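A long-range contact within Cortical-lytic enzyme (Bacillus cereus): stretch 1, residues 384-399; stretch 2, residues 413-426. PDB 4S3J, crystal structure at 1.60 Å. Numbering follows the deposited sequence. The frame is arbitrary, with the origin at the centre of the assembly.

Stretch 1 (384-399) FEDARSIQSKFNLMKE
Stretch 2 (413-426) PFPQNWRLLVENFT

A helix that starts at Ala-387 and runs on past Glu-399 packs on the helix that ends at Asn-424, with their N-to-C directions 33° apart (signed crossing angle -33°). Their axes approach to 9.6 Å. In the backbone register, Ala-387 CA lies 5.9 Å from Gln-416 CA, Gln-391 CA lies 7.4 Å from Leu-420 CA, and Phe-394 CA lies 7.6 Å from Asn-424 CA. Helical residues lie near phi/psi -65/-40. Phe-425 (-137/158) is extended and has left helical phi/psi; Phe-414 has phi/psi -170/70.

Asn-424 (chi1 -89°, chi2 -94°) is the polar center. It sits among Gln-391, Phe-394, Lys-398 and Asn-395. Its amide pairs with that of Gln-391 (chi1 t, chi2 p, chi3 66°): Asn-424 ND2 donates to Gln-391 OE1 at 3.0 Å, and Gln-391 NE2 donates to Asn-424 OD1 at 2.9 Å. Both bonds are nearly straight. Asn-424 ND2 also donates to Leu-420 O, 2.9 Å, one turn back. Asn-424 OD1 accepts a second bond from Lys-398 NZ at 2.9 Å, delivered by an extended side chain (m, t, t, t). Gln-391 NE2 gives its other hydrogen to Asn-395 OD1 at 3.0 Å. Every polar atom of the two buried side-chain amides has a partner; both nitrogens donate twice, Asn-424 OD1 accepts twice and Gln-391 OE1 accepts once.

Phe-394 (chi1 m, chi2 -15°) fits among Asn-417, Leu-420, Leu-421 and Asn-424. Phe-394 CZ lies 3.7 Å from Leu-421 CD1. The edge of Phe-425 (chi1 m, chi2 -72°) meets its face, with planes at 78° and Phe-394 CG to Phe-425 CE2 at 3.7 Å.

At the N-terminal end, Phe-414 (chi1 t, chi2 1°) places Phe-414 CZ 3.5 Å from Ile-390 CG1. Ala-387 CB touches Leu-420 CD1 at 3.7 Å. Asp-386 (chi1 p) caps the first helix: Asp-386 OD1 accepts weak bonds from Arg-388 N (3.0 Å) and Ser-389 N (3.3 Å). Asp-386 OD2 is satisfied by a salt bridge to Arg-388 NH2 at 2.8 Å.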

# COMPACT_ATOMS: atom_id res chain seq x y z
N PHE A 384 -9.25 -2.41 -9.55
CA PHE A 384 -8.80 -1.35 -8.66
C PHE A 384 -8.81 -1.80 -7.20
O PHE A 384 -8.84 -3.00 -6.93
CB PHE A 384 -9.63 -0.06 -8.92
CG PHE A 384 -11.07 -0.11 -8.51
CD1 PHE A 384 -12.01 -0.84 -9.25
CD2 PHE A 384 -11.49 0.63 -7.42
CE1 PHE A 384 -13.36 -0.86 -8.83
CE2 PHE A 384 -12.83 0.59 -7.00
CZ PHE A 384 -13.76 -0.12 -7.73
N GLU A 385 -8.71 -0.85 -6.27
CA GLU A 385 -8.67 -1.15 -4.84
C GLU A 385 -9.83 -0.46 -4.16
O GLU A 385 -10.13 0.70 -4.47
CB GLU A 385 -7.36 -0.67 -4.23
CG GLU A 385 -6.09 -1.28 -4.81
CD GLU A 385 -5.92 -2.74 -4.43
OE1 GLU A 385 -6.37 -3.14 -3.33
OE2 GLU A 385 -5.35 -3.50 -5.25
N ASP A 386 -10.49 -1.14 -3.20
CA ASP A 386 -11.52 -0.48 -2.41
C ASP A 386 -11.50 -0.99 -0.97
O ASP A 386 -10.61 -1.76 -0.58
CB ASP A 386 -12.94 -0.63 -3.02
CG ASP A 386 -13.53 -2.05 -2.92
OD1 ASP A 386 -12.98 -2.93 -2.23
OD2 ASP A 386 -14.61 -2.25 -3.53
N ALA A 387 -12.48 -0.55 -0.16
CA ALA A 387 -12.45 -0.85 1.26
C ALA A 387 -12.45 -2.36 1.56
O ALA A 387 -11.83 -2.81 2.54
CB ALA A 387 -13.61 -0.16 1.97
N ARG A 388 -13.16 -3.12 0.73
CA ARG A 388 -13.25 -4.57 0.94
C ARG A 388 -11.88 -5.23 0.80
O ARG A 388 -11.49 -6.04 1.66
CB ARG A 388 -14.23 -5.20 -0.05
CG ARG A 388 -15.68 -4.76 0.18
CD ARG A 388 -16.60 -5.18 -0.94
NE ARG A 388 -16.31 -4.49 -2.20
CZ ARG A 388 -17.08 -4.55 -3.28
NH1 ARG A 388 -18.20 -5.26 -3.26
NH2 ARG A 388 -16.73 -3.89 -4.38
N SER A 389 -11.17 -4.93 -0.29
CA SER A 389 -9.92 -5.64 -0.56
C SER A 389 -8.83 -5.13 0.38
O SER A 389 -8.00 -5.92 0.84
CB SER A 389 -9.49 -5.56 -2.08
OG SER A 389 -9.28 -4.29 -2.76
N ILE A 390 -8.84 -3.85 0.75
CA ILE A 390 -7.86 -3.37 1.74
C ILE A 390 -8.11 -4.03 3.11
O ILE A 390 -7.17 -4.42 3.80
CB ILE A 390 -7.89 -1.83 1.87
CG1 ILE A 390 -7.30 -1.20 0.60
CG2 ILE A 390 -7.09 -1.36 3.07
CD1 ILE A 390 -5.77 -1.45 0.42
N GLN A 391 -9.37 -4.21 3.50
CA GLN A 391 -9.64 -4.95 4.74
C GLN A 391 -9.12 -6.39 4.66
O GLN A 391 -8.54 -6.89 5.64
CB GLN A 391 -11.14 -4.92 5.07
CG GLN A 391 -11.49 -5.53 6.43
CD GLN A 391 -10.84 -4.81 7.59
OE1 GLN A 391 -11.14 -3.64 7.87
NE2 GLN A 391 -9.90 -5.48 8.27
N SER A 392 -9.26 -7.04 3.52
CA SER A 392 -8.69 -8.38 3.35
C SER A 392 -7.18 -8.37 3.51
O SER A 392 -6.62 -9.28 4.11
CB SER A 392 -9.05 -8.95 1.99
OG SER A 392 -10.46 -9.13 1.93
N LYS A 393 -6.53 -7.34 2.98
CA LYS A 393 -5.09 -7.21 3.11
C LYS A 393 -4.66 -6.94 4.55
O LYS A 393 -3.68 -7.53 5.03
CB LYS A 393 -4.59 -6.10 2.20
CG LYS A 393 -4.61 -6.46 0.71
CD LYS A 393 -3.54 -7.48 0.38
CE LYS A 393 -3.56 -7.94 -1.08
NZ LYS A 393 -3.30 -6.85 -2.06
N PHE A 394 -5.40 -6.10 5.27
CA PHE A 394 -5.12 -5.86 6.69
C PHE A 394 -5.24 -7.18 7.48
O PHE A 394 -4.41 -7.46 8.35
CB PHE A 394 -6.08 -4.83 7.29
CG PHE A 394 -5.86 -3.39 6.82
CD1 PHE A 394 -4.69 -2.98 6.16
CD2 PHE A 394 -6.88 -2.45 7.00
CE1 PHE A 394 -4.52 -1.65 5.78
CE2 PHE A 394 -6.72 -1.15 6.60
CZ PHE A 394 -5.53 -0.74 5.97
N ASN A 395 -6.28 -7.97 7.20
CA ASN A 395 -6.46 -9.26 7.89
C ASN A 395 -5.32 -10.24 7.56
O ASN A 395 -4.87 -11.00 8.42
CB ASN A 395 -7.81 -9.86 7.54
CG ASN A 395 -8.97 -9.09 8.16
OD1 ASN A 395 -8.77 -8.16 8.96
ND2 ASN A 395 -10.18 -9.45 7.77
N LEU A 396 -4.84 -10.20 6.32
CA LEU A 396 -3.68 -11.02 5.95
C LEU A 396 -2.44 -10.63 6.77
O LEU A 396 -1.69 -11.51 7.23
CB LEU A 396 -3.40 -10.88 4.46
CG LEU A 396 -2.14 -11.58 3.92
CD1 LEU A 396 -2.26 -13.10 4.12
CD2 LEU A 396 -1.93 -11.25 2.46
N MET A 397 -2.23 -9.33 6.97
CA MET A 397 -1.10 -8.84 7.76
C MET A 397 -1.20 -9.38 9.17
O MET A 397 -0.20 -9.82 9.74
CB MET A 397 -1.08 -7.31 7.79
CG MET A 397 -0.80 -6.66 6.43
SD MET A 397 -1.09 -4.87 6.47
CE MET A 397 0.01 -4.37 7.81
N LYS A 398 -2.40 -9.36 9.72
CA LYS A 398 -2.62 -9.87 11.07
C LYS A 398 -2.30 -11.36 11.16
O LYS A 398 -1.60 -11.80 12.09
CB LYS A 398 -4.07 -9.63 11.51
CG LYS A 398 -4.44 -8.15 11.61
CD LYS A 398 -5.91 -7.96 11.90
CE LYS A 398 -6.38 -6.52 11.60
NZ LYS A 398 -7.80 -6.33 12.06
N GLU A 399 -2.80 -12.13 10.20
CA GLU A 399 -2.60 -13.57 10.20
C GLU A 399 -1.12 -13.91 10.10
O GLU A 399 -0.64 -14.81 10.78
CB GLU A 399 -3.35 -14.23 9.05
CG GLU A 399 -4.86 -14.17 9.15
CD GLU A 399 -5.53 -14.59 7.86
OE1 GLU A 399 -4.95 -14.36 6.78
OE2 GLU A 399 -6.64 -15.15 7.91
N PRO A 413 -6.60 9.46 -4.48
CA PRO A 413 -7.64 9.54 -3.45
C PRO A 413 -8.31 8.19 -3.17
O PRO A 413 -8.73 7.48 -4.10
CB PRO A 413 -8.64 10.53 -4.02
CG PRO A 413 -7.82 11.43 -4.90
CD PRO A 413 -6.70 10.57 -5.44
N PHE A 414 -8.43 7.89 -1.87
CA PHE A 414 -8.95 6.63 -1.37
C PHE A 414 -9.15 6.80 0.14
O PHE A 414 -8.42 6.24 0.97
CB PHE A 414 -7.97 5.49 -1.72
CG PHE A 414 -8.44 4.10 -1.38
CD1 PHE A 414 -9.67 3.83 -0.80
CD2 PHE A 414 -7.60 3.03 -1.66
CE1 PHE A 414 -10.04 2.51 -0.49
CE2 PHE A 414 -7.96 1.73 -1.36
CZ PHE A 414 -9.18 1.46 -0.78
N PRO A 415 -10.14 7.61 0.52
CA PRO A 415 -10.25 8.01 1.93
C PRO A 415 -10.49 6.83 2.87
O PRO A 415 -10.04 6.83 4.01
CB PRO A 415 -11.47 8.95 1.97
CG PRO A 415 -11.93 9.11 0.58
CD PRO A 415 -11.21 8.18 -0.34
N GLN A 416 -11.20 5.82 2.38
CA GLN A 416 -11.54 4.69 3.22
C GLN A 416 -10.30 3.92 3.65
O GLN A 416 -10.27 3.32 4.71
CB GLN A 416 -12.50 3.75 2.51
CG GLN A 416 -13.80 4.40 2.11
CD GLN A 416 -13.80 4.96 0.72
OE1 GLN A 416 -12.75 5.16 0.10
NE2 GLN A 416 -14.99 5.23 0.21
N ASN A 417 -9.26 3.90 2.81
CA ASN A 417 -8.05 3.20 3.19
C ASN A 417 -7.45 3.75 4.48
O ASN A 417 -7.06 2.99 5.39
CB ASN A 417 -7.02 3.28 2.05
CG ASN A 417 -5.67 2.77 2.48
OD1 ASN A 417 -5.50 1.57 2.72
ND2 ASN A 417 -4.70 3.68 2.63
N TRP A 418 -7.37 5.08 4.57
CA TRP A 418 -6.70 5.70 5.70
C TRP A 418 -7.55 5.59 6.97
O TRP A 418 -7.02 5.30 8.04
CB TRP A 418 -6.37 7.15 5.34
CG TRP A 418 -5.51 7.18 4.10
CD1 TRP A 418 -5.87 7.56 2.85
CD2 TRP A 418 -4.15 6.73 4.00
NE1 TRP A 418 -4.81 7.40 1.97
CE2 TRP A 418 -3.75 6.89 2.66
CE3 TRP A 418 -3.23 6.23 4.92
CZ2 TRP A 418 -2.47 6.56 2.22
CZ3 TRP A 418 -1.96 5.90 4.48
CH2 TRP A 418 -1.60 6.07 3.15
N ARG A 419 -8.86 5.74 6.84
CA ARG A 419 -9.74 5.56 7.99
C ARG A 419 -9.69 4.11 8.48
O ARG A 419 -9.65 3.87 9.68
CB ARG A 419 -11.17 5.97 7.66
CG ARG A 419 -12.13 5.70 8.81
CD ARG A 419 -11.79 6.56 10.04
NE ARG A 419 -12.69 6.31 11.16
CZ ARG A 419 -13.86 6.92 11.35
NH1 ARG A 419 -14.30 7.81 10.46
NH2 ARG A 419 -14.60 6.63 12.41
N LEU A 420 -9.72 3.15 7.57
CA LEU A 420 -9.68 1.75 7.98
C LEU A 420 -8.34 1.39 8.62
O LEU A 420 -8.28 0.56 9.51
CB LEU A 420 -9.99 0.83 6.81
CG LEU A 420 -11.46 0.83 6.37
CD1 LEU A 420 -11.57 0.08 5.06
CD2 LEU A 420 -12.35 0.23 7.44
N LEU A 421 -7.26 2.03 8.17
CA LEU A 421 -5.95 1.77 8.75
C LEU A 421 -5.98 2.07 10.25
O LEU A 421 -5.51 1.25 11.06
CB LEU A 421 -4.87 2.61 8.06
CG LEU A 421 -3.43 2.33 8.51
CD1 LEU A 421 -2.94 0.94 8.08
CD2 LEU A 421 -2.52 3.42 7.99
N VAL A 422 -6.51 3.24 10.62
CA VAL A 422 -6.57 3.64 12.04
C VAL A 422 -7.65 2.89 12.83
O VAL A 422 -7.53 2.74 14.06
CB VAL A 422 -6.80 5.16 12.22
CG1 VAL A 422 -5.68 5.94 11.61
CG2 VAL A 422 -8.10 5.61 11.65
N GLU A 423 -8.69 2.40 12.15
CA GLU A 423 -9.69 1.59 12.84
C GLU A 423 -9.12 0.22 13.19
O GLU A 423 -9.41 -0.34 14.25
CB GLU A 423 -10.93 1.41 11.96
CG GLU A 423 -11.77 2.66 11.82
CD GLU A 423 -12.46 3.09 13.11
OE1 GLU A 423 -12.94 2.21 13.87
OE2 GLU A 423 -12.51 4.30 13.37
N ASN A 424 -8.25 -0.29 12.33
CA ASN A 424 -7.74 -1.65 12.47
C ASN A 424 -6.56 -1.80 13.39
O ASN A 424 -6.39 -2.85 13.99
CB ASN A 424 -7.34 -2.21 11.10
CG ASN A 424 -8.48 -2.89 10.39
OD1 ASN A 424 -8.64 -4.11 10.48
ND2 ASN A 424 -9.27 -2.13 9.64
N PHE A 425 -5.73 -0.76 13.42
CA PHE A 425 -4.42 -0.79 14.04
C PHE A 425 -4.12 0.45 14.85
O PHE A 425 -4.66 1.53 14.60
CB PHE A 425 -3.31 -0.88 12.97
CG PHE A 425 -3.38 -2.08 12.06
CD1 PHE A 425 -3.08 -3.35 12.53
CD2 PHE A 425 -3.72 -1.93 10.72
CE1 PHE A 425 -3.12 -4.44 11.69
CE2 PHE A 425 -3.75 -3.02 9.87
CZ PHE A 425 -3.46 -4.27 10.35
N THR A 426 -3.17 0.31 15.77
CA THR A 426 -2.51 1.46 16.36
C THR A 426 -1.32 1.80 15.49
O THR A 426 -0.48 0.97 15.26
CB THR A 426 -2.05 1.16 17.79
OG1 THR A 426 -3.21 0.90 18.59
CG2 THR A 426 -1.31 2.32 18.36